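Local coordinates for protein formate dehydrogenase subunit beta (Desulfovibrio gigas, PDB 1H0H) that carries electrons through three [4Fe-4S] clusters as the small subunit of an enzyme that reversibly oxidises formate to carbon dioxide, at residues B[177-191]-B[200-214]. Residues are numbered along the deposited sequence; the frame is centred on the assembly and turned at random. Where two conformers were deposited one is given.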
ATOM      1  N   LEU B 177     -30.004  16.297   7.306  1.00 17.21           N
ATOM      2  CA  LEU B 177     -30.403  16.298   8.707  1.00 18.13           C
ATOM      3  C   LEU B 177     -31.604  15.378   8.917  1.00 18.63           C
ATOM      4  O   LEU B 177     -31.663  14.641   9.897  1.00 19.03           O
ATOM      5  CB  LEU B 177     -30.787  17.699   9.184  1.00 18.11           C
ATOM      6  CG  LEU B 177     -31.357  17.698  10.604  1.00 17.83           C
ATOM      7  CD1 LEU B 177     -30.343  17.098  11.573  1.00 18.51           C
ATOM      8  CD2 LEU B 177     -31.762  19.093  11.050  1.00 18.13           C
ATOM      9  N   ALA B 178     -32.579  15.443   8.013  1.00 19.16           N
ATOM     10  CA  ALA B 178     -33.764  14.612   8.147  1.00 20.38           C
ATOM     11  C   ALA B 178     -33.417  13.129   8.127  1.00 21.52           C
ATOM     12  O   ALA B 178     -34.034  12.332   8.835  1.00 21.56           O
ATOM     13  CB  ALA B 178     -34.792  14.940   7.050  1.00 21.04           C
ATOM     14  N   GLU B 179     -32.434  12.773   7.310  1.00 22.02           N
ATOM     15  CA  GLU B 179     -32.005  11.386   7.121  1.00 23.73           C
ATOM     16  C   GLU B 179     -31.345  10.755   8.350  0.50 23.91           C
ATOM     17  O   GLU B 179     -31.307   9.528   8.479  0.50 23.96           O
ATOM     18  CB  GLU B 179     -31.037  11.326   5.941  0.50 23.35           C
ATOM     19  CG  GLU B 179     -30.618   9.932   5.528  0.50 24.33           C
ATOM     20  CD  GLU B 179     -29.539   9.961   4.467  0.50 24.89           C
ATOM     21  OE1 GLU B 179     -28.927  11.039   4.270  0.50 24.56           O
ATOM     22  OE2 GLU B 179     -29.303   8.911   3.829  0.50 25.71           O
ATOM     23  N   ILE B 180     -30.814  11.581   9.249  0.50 23.77           N
ATOM     24  CA  ILE B 180     -30.159  11.065  10.447  1.00 23.57           C
ATOM     25  C   ILE B 180     -30.819  11.476  11.763  1.00 24.23           C
ATOM     26  O   ILE B 180     -30.420  10.988  12.825  1.00 24.08           O
ATOM     27  CB  ILE B 180     -28.676  11.479  10.462  1.00 23.37           C
ATOM     28  CG1 ILE B 180     -28.528  12.948  10.833  1.00 21.97           C
ATOM     29  CG2 ILE B 180     -28.022  11.221   9.103  1.00 23.33           C
ATOM     30  CD1 ILE B 180     -27.125  13.307  11.213  1.00 21.76           C
ATOM     31  N   LYS B 181     -31.799  12.372  11.715  1.00 24.04           N
ATOM     32  CA  LYS B 181     -32.445  12.830  12.943  1.00 25.48           C
ATOM     33  C   LYS B 181     -32.914  11.706  13.883  1.00 26.34           C
ATOM     34  O   LYS B 181     -32.837  11.828  15.112  1.00 26.16           O
ATOM     35  CB  LYS B 181     -33.659  13.706  12.614  1.00 26.14           C
ATOM     36  CG  LYS B 181     -33.383  15.192  12.533  1.00 26.03           C
ATOM     37  CD  LYS B 181     -33.397  15.848  13.911  1.00 26.03           C
ATOM     38  CE  LYS B 181     -32.262  15.331  14.782  1.00 25.94           C
ATOM     39  NZ  LYS B 181     -32.110  16.165  15.993  1.00 27.40           N
ATOM     40  N   ALA B 182     -33.443  10.639  13.303  1.00 27.69           N
ATOM     41  CA  ALA B 182     -33.966   9.529  14.087  1.00 28.51           C
ATOM     42  C   ALA B 182     -32.865   8.859  14.902  1.00 29.44           C
ATOM     43  O   ALA B 182     -32.984   8.744  16.128  1.00 29.93           O
ATOM     44  CB  ALA B 182     -34.647   8.513  13.176  1.00 29.30           C
ATOM     45  N   ALA B 183     -31.815   8.419  14.210  1.00 29.71           N
ATOM     46  CA  ALA B 183     -30.681   7.739  14.829  1.00 30.72           C
ATOM     47  C   ALA B 183     -29.873   8.684  15.717  1.00 31.14           C
ATOM     48  O   ALA B 183     -29.362   8.280  16.764  1.00 31.85           O
ATOM     49  CB  ALA B 183     -29.770   7.111  13.750  1.00 30.48           C
ATOM     50  N   TYR B 184     -29.752   9.938  15.289  1.00 30.68           N
ATOM     51  CA  TYR B 184     -28.957  10.920  16.011  1.00 30.10           C
ATOM     52  C   TYR B 184     -29.893  12.007  16.454  1.00 29.10           C
ATOM     53  O   TYR B 184     -29.969  13.077  15.865  1.00 28.61           O
ATOM     54  CB  TYR B 184     -27.825  11.471  15.128  1.00 29.94           C
ATOM     55  CG  TYR B 184     -26.772  10.423  14.842  1.00 30.73           C
ATOM     56  CD1 TYR B 184     -25.825  10.080  15.804  1.00 30.53           C
ATOM     57  CD2 TYR B 184     -26.745   9.757  13.628  1.00 31.20           C
ATOM     58  CE1 TYR B 184     -24.870   9.111  15.554  1.00 31.37           C
ATOM     59  CE2 TYR B 184     -25.799   8.784  13.372  1.00 32.81           C
ATOM     60  CZ  TYR B 184     -24.868   8.462  14.343  1.00 32.83           C
ATOM     61  OH  TYR B 184     -23.929   7.493  14.076  1.00 35.16           O
ATOM     62  N   SER B 185     -30.606  11.729  17.528  1.00 29.45           N
ATOM     63  CA  SER B 185     -31.641  12.649  17.947  1.00 28.49           C
ATOM     64  C   SER B 185     -31.107  14.003  18.392  1.00 27.57           C
ATOM     65  O   SER B 185     -31.875  14.946  18.578  1.00 27.55           O
ATOM     66  CB  SER B 185     -32.579  12.016  18.982  1.00 29.87           C
ATOM     67  OG  SER B 185     -31.875  11.538  20.109  1.00 30.89           O
ATOM     68  N   ASP B 186     -29.794  14.128  18.546  1.00 25.45           N
ATOM     69  CA  ASP B 186     -29.238  15.442  18.876  1.00 23.44           C
ATOM     70  C   ASP B 186     -28.529  16.110  17.677  1.00 21.53           C
ATOM     71  O   ASP B 186     -27.818  17.114  17.824  1.00 19.95           O
ATOM     72  CB  ASP B 186     -28.329  15.363  20.100  1.00 25.56           C
ATOM     73  CG  ASP B 186     -29.058  14.828  21.326  1.00 28.20           C
ATOM     74  OD1 ASP B 186     -30.244  14.462  21.197  1.00 29.49           O
ATOM     75  OD2 ASP B 186     -28.537  14.743  22.463  1.00 29.59           O
ATOM     76  N   ALA B 187     -28.744  15.573  16.486  1.00 18.88           N
ATOM     77  CA  ALA B 187     -28.117  16.153  15.312  1.00 17.66           C
ATOM     78  C   ALA B 187     -28.758  17.492  15.016  1.00 18.04           C
ATOM     79  O   ALA B 187     -29.939  17.685  15.294  1.00 16.55           O
ATOM     80  CB  ALA B 187     -28.276  15.249  14.135  1.00 16.79           C
ATOM     81  N   LYS B 188     -27.987  18.420  14.463  1.00 17.37           N
ATOM     82  CA  LYS B 188     -28.572  19.689  14.018  1.00 19.01           C
ATOM     83  C   LYS B 188     -27.684  20.408  13.027  1.00 18.12           C
ATOM     84  O   LYS B 188     -26.526  20.058  12.858  1.00 17.30           O
ATOM     85  CB  LYS B 188     -28.845  20.613  15.199  1.00 19.10           C
ATOM     86  CG  LYS B 188     -27.618  20.863  16.055  1.00 21.87           C
ATOM     87  CD  LYS B 188     -27.955  21.802  17.222  1.00 23.36           C
ATOM     88  CE  LYS B 188     -28.062  23.226  16.744  1.00 24.82           C
ATOM     89  NZ  LYS B 188     -28.859  24.073  17.693  1.00 27.85           N
ATOM     90  N   LEU B 189     -28.261  21.411  12.369  1.00 17.53           N
ATOM     91  CA  LEU B 189     -27.508  22.267  11.483  1.00 16.82           C
ATOM     92  C   LEU B 189     -27.040  23.424  12.350  1.00 17.02           C
ATOM     93  O   LEU B 189     -27.713  23.796  13.299  1.00 16.50           O
ATOM     94  CB  LEU B 189     -28.375  22.769  10.342  1.00 15.77           C
ATOM     95  CG  LEU B 189     -28.868  21.658   9.428  1.00 16.05           C
ATOM     96  CD1 LEU B 189     -29.731  22.232   8.334  1.00 15.28           C
ATOM     97  CD2 LEU B 189     -27.635  20.970   8.845  1.00 17.04           C
ATOM     98  N   CYS B 190     -25.879  23.977  12.027  1.00 16.91           N
ATOM     99  CA  CYS B 190     -25.319  25.048  12.822  1.00 16.39           C
ATOM    100  C   CYS B 190     -25.718  26.404  12.210  1.00 16.29           C
ATOM    101  O   CYS B 190     -25.335  26.727  11.096  1.00 16.29           O
ATOM    102  CB  CYS B 190     -23.799  24.850  12.930  1.00 17.03           C
ATOM    103  SG  CYS B 190     -23.316  23.287  13.768  1.00 17.38           S
ATOM    104  N   ASP B 191     -26.544  27.147  12.938  1.00 16.40           N
ATOM    105  CA  ASP B 191     -27.069  28.447  12.517  1.00 18.03           C
ATOM    106  C   ASP B 191     -27.473  28.491  11.053  1.00 17.03           C
ATOM    107  O   ASP B 191     -27.030  29.366  10.319  1.00 16.74           O
ATOM    108  CB  ASP B 191     -26.021  29.517  12.805  1.00 17.45           C
ATOM    109  CG  ASP B 191     -25.655  29.567  14.268  1.00 18.77           C
ATOM    110  OD1 ASP B 191     -26.551  29.278  15.121  1.00 18.69           O
ATOM    111  OD2 ASP B 191     -24.514  29.883  14.661  1.00 18.63           O
ATOM    112  N   LEU B 200     -23.481  20.336   9.426  1.00 13.58           N
ATOM    113  CA  LEU B 200     -24.356  19.374  10.063  1.00 15.17           C
ATOM    114  C   LEU B 200     -23.515  18.649  11.087  1.00 15.86           C
ATOM    115  O   LEU B 200     -22.396  18.219  10.774  1.00 16.75           O
ATOM    116  CB  LEU B 200     -24.904  18.352   9.059  1.00 14.89           C
ATOM    117  CG  LEU B 200     -25.639  17.146   9.669  1.00 15.63           C
ATOM    118  CD1 LEU B 200     -26.885  17.596  10.444  1.00 17.33           C
ATOM    119  CD2 LEU B 200     -26.051  16.133   8.627  1.00 16.34           C
ATOM    120  N   THR B 201     -24.017  18.560  12.314  1.00 16.85           N
ATOM    121  CA  THR B 201     -23.365  17.779  13.360  1.00 17.77           C
ATOM    122  C   THR B 201     -24.335  16.733  13.828  1.00 17.10           C
ATOM    123  O   THR B 201     -25.550  16.922  13.723  1.00 17.15           O
ATOM    124  CB  THR B 201     -22.890  18.646  14.541  1.00 18.77           C
ATOM    125  OG1 THR B 201     -23.946  19.508  15.010  1.00 20.85           O
ATOM    126  CG2 THR B 201     -21.766  19.558  14.104  1.00 18.90           C
ATOM    127  N   ALA B 202     -23.808  15.621  14.337  1.00 16.27           N
ATOM    128  CA  ALA B 202     -24.650  14.530  14.784  1.00 15.94           C
ATOM    129  C   ALA B 202     -24.960  14.620  16.280  1.00 15.37           C
ATOM    130  O   ALA B 202     -25.771  13.876  16.784  1.00 15.98           O
ATOM    131  CB  ALA B 202     -24.003  13.184  14.445  1.00 15.73           C
ATOM    132  N   HIS B 203     -24.286  15.530  16.969  1.00 16.01           N
ATOM    133  CA  HIS B 203     -24.457  15.707  18.401  1.00 15.87           C
ATOM    134  C   HIS B 203     -24.295  17.180  18.717  1.00 15.07           C
ATOM    135  O   HIS B 203     -24.026  17.979  17.829  1.00 13.95           O
ATOM    136  CB  HIS B 203     -23.382  14.917  19.170  1.00 16.30           C
ATOM    137  CG  HIS B 203     -23.182  13.532  18.656  1.00 17.08           C
ATOM    138  ND1 HIS B 203     -23.847  12.446  19.170  1.00 18.91           N
ATOM    139  CD2 HIS B 203     -22.414  13.063  17.645  1.00 17.53           C
ATOM    140  CE1 HIS B 203     -23.489  11.360  18.509  1.00 19.83           C
ATOM    141  NE2 HIS B 203     -22.617  11.709  17.580  1.00 18.84           N
ATOM    142  N   ASN B 204     -24.458  17.531  19.983  1.00 14.94           N
ATOM    143  CA  ASN B 204     -24.225  18.887  20.442  1.00 15.69           C
ATOM    144  C   ASN B 204     -23.000  19.510  19.749  1.00 15.59           C
ATOM    145  O   ASN B 204     -21.892  18.990  19.866  1.00 15.11           O
ATOM    146  CB  ASN B 204     -23.986  18.841  21.942  1.00 16.76           C
ATOM    147  CG  ASN B 204     -23.579  20.177  22.516  1.00 17.52           C
ATOM    148  OD1 ASN B 204     -23.669  21.203  21.850  1.00 16.53           O
ATOM    149  ND2 ASN B 204     -23.128  20.166  23.786  1.00 17.95           N
ATOM    150  N   PRO B 205     -23.230  20.571  18.973  1.00 15.19           N
ATOM    151  CA  PRO B 205     -22.183  21.320  18.259  1.00 15.92           C
ATOM    152  C   PRO B 205     -20.919  21.631  19.059  1.00 15.17           C
ATOM    153  O   PRO B 205     -19.796  21.576  18.522  1.00 14.25           O
ATOM    154  CB  PRO B 205     -22.902  22.628  17.888  1.00 16.92           C
ATOM    155  CG  PRO B 205     -24.299  22.225  17.653  1.00 16.69           C
ATOM    156  CD  PRO B 205     -24.577  21.082  18.644  1.00 17.20           C
ATOM    157  N   LYS B 206     -21.103  21.920  20.341  1.00 14.28           N
ATOM    158  CA  LYS B 206     -20.003  22.259  21.222  1.00 14.49           C
ATOM    159  C   LYS B 206     -19.076  21.065  21.519  1.00 14.49           C
ATOM    160  O   LYS B 206     -17.973  21.229  22.048  1.00 16.78           O
ATOM    161  CB  LYS B 206     -20.538  22.947  22.486  1.00 16.58           C
ATOM    162  CG  LYS B 206     -21.003  24.398  22.226  1.00 16.79           C
ATOM    163  CD  LYS B 206     -21.615  25.037  23.476  1.00 19.69           C
ATOM    164  CE  LYS B 206     -22.028  26.476  23.246  1.00 20.39           C
ATOM    165  NZ  LYS B 206     -22.779  26.673  21.957  1.00 21.30           N
ATOM    166  N   LEU B 207     -19.517  19.868  21.177  1.00 14.67           N
ATOM    167  CA  LEU B 207     -18.664  18.686  21.306  1.00 14.33           C
ATOM    168  C   LEU B 207     -17.711  18.645  20.113  1.00 14.46           C
ATOM    169  O   LEU B 207     -16.663  17.994  20.160  1.00 15.35           O
ATOM    170  CB  LEU B 207     -19.499  17.410  21.351  1.00 13.90           C
ATOM    171  CG  LEU B 207     -20.350  17.282  22.604  1.00 14.30           C
ATOM    172  CD1 LEU B 207     -21.254  16.096  22.517  1.00 14.66           C
ATOM    173  CD2 LEU B 207     -19.442  17.193  23.806  1.00 14.70           C
ATOM    174  N   TYR B 208     -18.062  19.352  19.051  1.00 14.95           N
ATOM    175  CA  TYR B 208     -17.174  19.444  17.884  1.00 14.86           C
ATOM    176  C   TYR B 208     -16.223  20.625  18.008  1.00 16.78           C
ATOM    177  O   TYR B 208     -15.028  20.520  17.701  1.00 18.35           O
ATOM    178  CB  TYR B 208     -17.960  19.594  16.583  1.00 14.63           C
ATOM    179  CG  TYR B 208     -18.760  18.375  16.173  1.00 15.40           C
ATOM    180  CD1 TYR B 208     -19.924  18.010  16.858  1.00 14.67           C
ATOM    181  CD2 TYR B 208     -18.367  17.606  15.086  1.00 15.83           C
ATOM    182  CE1 TYR B 208     -20.657  16.892  16.479  1.00 15.73           C
ATOM    183  CE2 TYR B 208     -19.111  16.495  14.681  1.00 16.22           C
ATOM    184  CZ  TYR B 208     -20.247  16.137  15.378  1.00 14.94           C
ATOM    185  OH  TYR B 208     -20.968  15.017  14.979  1.00 14.73           O
ATOM    186  N   HIS B 209     -16.751  21.755  18.454  1.00 16.00           N
ATOM    187  CA  HIS B 209     -15.940  22.962  18.579  1.00 16.52           C
ATOM    188  C   HIS B 209     -16.711  23.969  19.399  1.00 16.34           C
ATOM    189  O   HIS B 209     -17.932  24.100  19.240  1.00 14.49           O
ATOM    190  CB  HIS B 209     -15.624  23.536  17.194  1.00 16.97           C
ATOM    191  CG  HIS B 209     -14.813  24.788  17.225  1.00 17.31           C
ATOM    192  ND1 HIS B 209     -13.725  24.944  18.053  1.00 17.53           N
ATOM    193  CD2 HIS B 209     -14.932  25.947  16.529  1.00 17.30           C
ATOM    194  CE1 HIS B 209     -13.193  26.138  17.853  1.00 18.72           C
ATOM    195  NE2 HIS B 209     -13.914  26.771  16.941  1.00 16.95           N
ATOM    196  N   GLU B 210     -16.008  24.644  20.304  1.00 17.59           N
ATOM    197  CA  GLU B 210     -16.666  25.579  21.234  1.00 19.50           C
ATOM    198  C   GLU B 210     -17.401  26.690  20.518  1.00 18.68           C
ATOM    199  O   GLU B 210     -18.351  27.269  21.048  1.00 19.94           O
ATOM    200  CB  GLU B 210     -15.656  26.169  22.218  1.00 21.94           C
ATOM    201  CG  GLU B 210     -14.486  26.927  21.589  1.00 24.23           C
ATOM    202  CD  GLU B 210     -13.467  27.409  22.637  1.00 25.66           C
ATOM    203  OE1 GLU B 210     -13.853  27.679  23.805  1.00 27.13           O
ATOM    204  OE2 GLU B 210     -12.268  27.506  22.300  1.00 27.71           O
ATOM    205  N   TYR B 211     -16.978  26.969  19.296  1.00 20.42           N
ATOM    206  CA  TYR B 211     -17.566  28.039  18.518  1.00 19.72           C
ATOM    207  C   TYR B 211     -18.256  27.528  17.276  1.00 19.41           C
ATOM    208  O   TYR B 211     -18.450  28.272  16.327  1.00 19.67           O
ATOM    209  CB  TYR B 211     -16.508  29.064  18.141  1.00 21.49           C
ATOM    210  CG  TYR B 211     -15.787  29.675  19.324  1.00 22.71           C
ATOM    211  CD1 TYR B 211     -16.483  30.336  20.331  1.00 24.73           C
ATOM    212  CD2 TYR B 211     -14.405  29.610  19.422  1.00 22.53           C
ATOM    213  CE1 TYR B 211     -15.810  30.906  21.407  1.00 26.09           C
ATOM    214  CE2 TYR B 211     -13.730  30.184  20.468  1.00 23.29           C
ATOM    215  CZ  TYR B 211     -14.423  30.824  21.463  1.00 25.49           C
ATOM    216  OH  TYR B 211     -13.738  31.394  22.518  1.00 26.64           O
ATOM    217  N   ALA B 212     -18.661  26.270  17.311  1.00 20.31           N
ATOM    218  CA  ALA B 212     -19.440  25.665  16.228  1.00 19.40           C
ATOM    219  C   ALA B 212     -20.709  26.460  15.903  1.00 19.63           C
ATOM    220  O   ALA B 212     -21.013  26.646  14.723  1.00 18.46           O
ATOM    221  CB  ALA B 212     -19.785  24.243  16.554  1.00 19.46           C
ATOM    222  N   VAL B 213     -21.470  26.879  16.918  1.00 19.16           N
ATOM    223  CA  VAL B 213     -22.638  27.744  16.665  1.00 18.82           C
ATOM    224  C   VAL B 213     -22.471  29.061  17.403  1.00 19.15           C
ATOM    225  O   VAL B 213     -21.694  29.149  18.347  1.00 18.72           O
ATOM    226  CB  VAL B 213     -23.985  27.124  17.063  1.00 18.68           C
ATOM    227  CG1 VAL B 213     -24.245  25.855  16.282  1.00 19.33           C
ATOM    228  CG2 VAL B 213     -24.057  26.873  18.558  1.00 19.67           C
ATOM    229  N   ALA B 214     -23.192  30.083  16.969  1.00 20.28           N
ATOM    230  CA  ALA B 214     -23.056  31.399  17.582  1.00 23.13           C
ATOM    231  C   ALA B 214     -23.617  31.391  19.006  1.00 24.83           C
ATOM    232  O   ALA B 214     -23.097  32.087  19.893  1.00 27.35           O
ATOM    233  CB  ALA B 214     -23.743  32.452  16.743  1.00 22.08           C
ATOM    234  OXT ALA B 214     -24.595  30.689  19.286  1.00 25.24           O
TER
HETATM  235  O   HOH W   1     -27.521  12.648  18.521  1.00 23.81           O
HETATM  236  O   HOH W   2     -25.223  15.445  21.930  1.00 36.11           O
HETATM  237  O   HOH W   3     -26.395  30.056  17.674  1.00 27.84           O
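The antiparallel beta hairpin of strands 188-189 and 197-201 pairs K188 with T201 and L189 with L200, and just past the first strand C190 and D191 meet the C-terminal residues V213 and A214. K188 and T201 form a hydrogen-bonded pair: T201 N reaches K188 O at 3.0 Å in a nearly straight bond (177°), whereas the return bond from K188 N to T201 O is more bent (146°). On the face of the sheet that carries L189 and L200, the L200 side chain reaches L177 and I180. With CG anti to the backbone N (chi1 170°), its CD1 meets L177 CD1 at 3.7 Å, and in the I180 conformer given here its CD2 meets I180 CD1 tip to tip. L189 CD2 packs on L200 CB. Beyond the strand pair, A202 CB lies over one face of the Y184 ring, 4.2 Å from its centroid, a CH-pi contact; H203 CE1 comes up at that ring's edge. Water 1 links D186 N to A202 O.

On the face that carries K188 and T201, the aliphatic chain of K188 crosses the P205 ring at about a right angle, CD to CG 3.7 Å. Next along the chain, C190 CB touches V213 CG1 at 3.5 Å. D191 then holds the tail: A214 N donates to the syn lone pair of OD2 (2.7 Å), an oxygen that also bonds Y122 OH, while water 3 joins OD1 to the terminal carboxylate. The A214 side chain lies about 9 Å from a bound [4Fe-4S] cluster. Strand 188-189 is an outermost strand of a mixed sheet; 197-201 lies between it and 2-7, and helix 166-180 packs against L189 and L200.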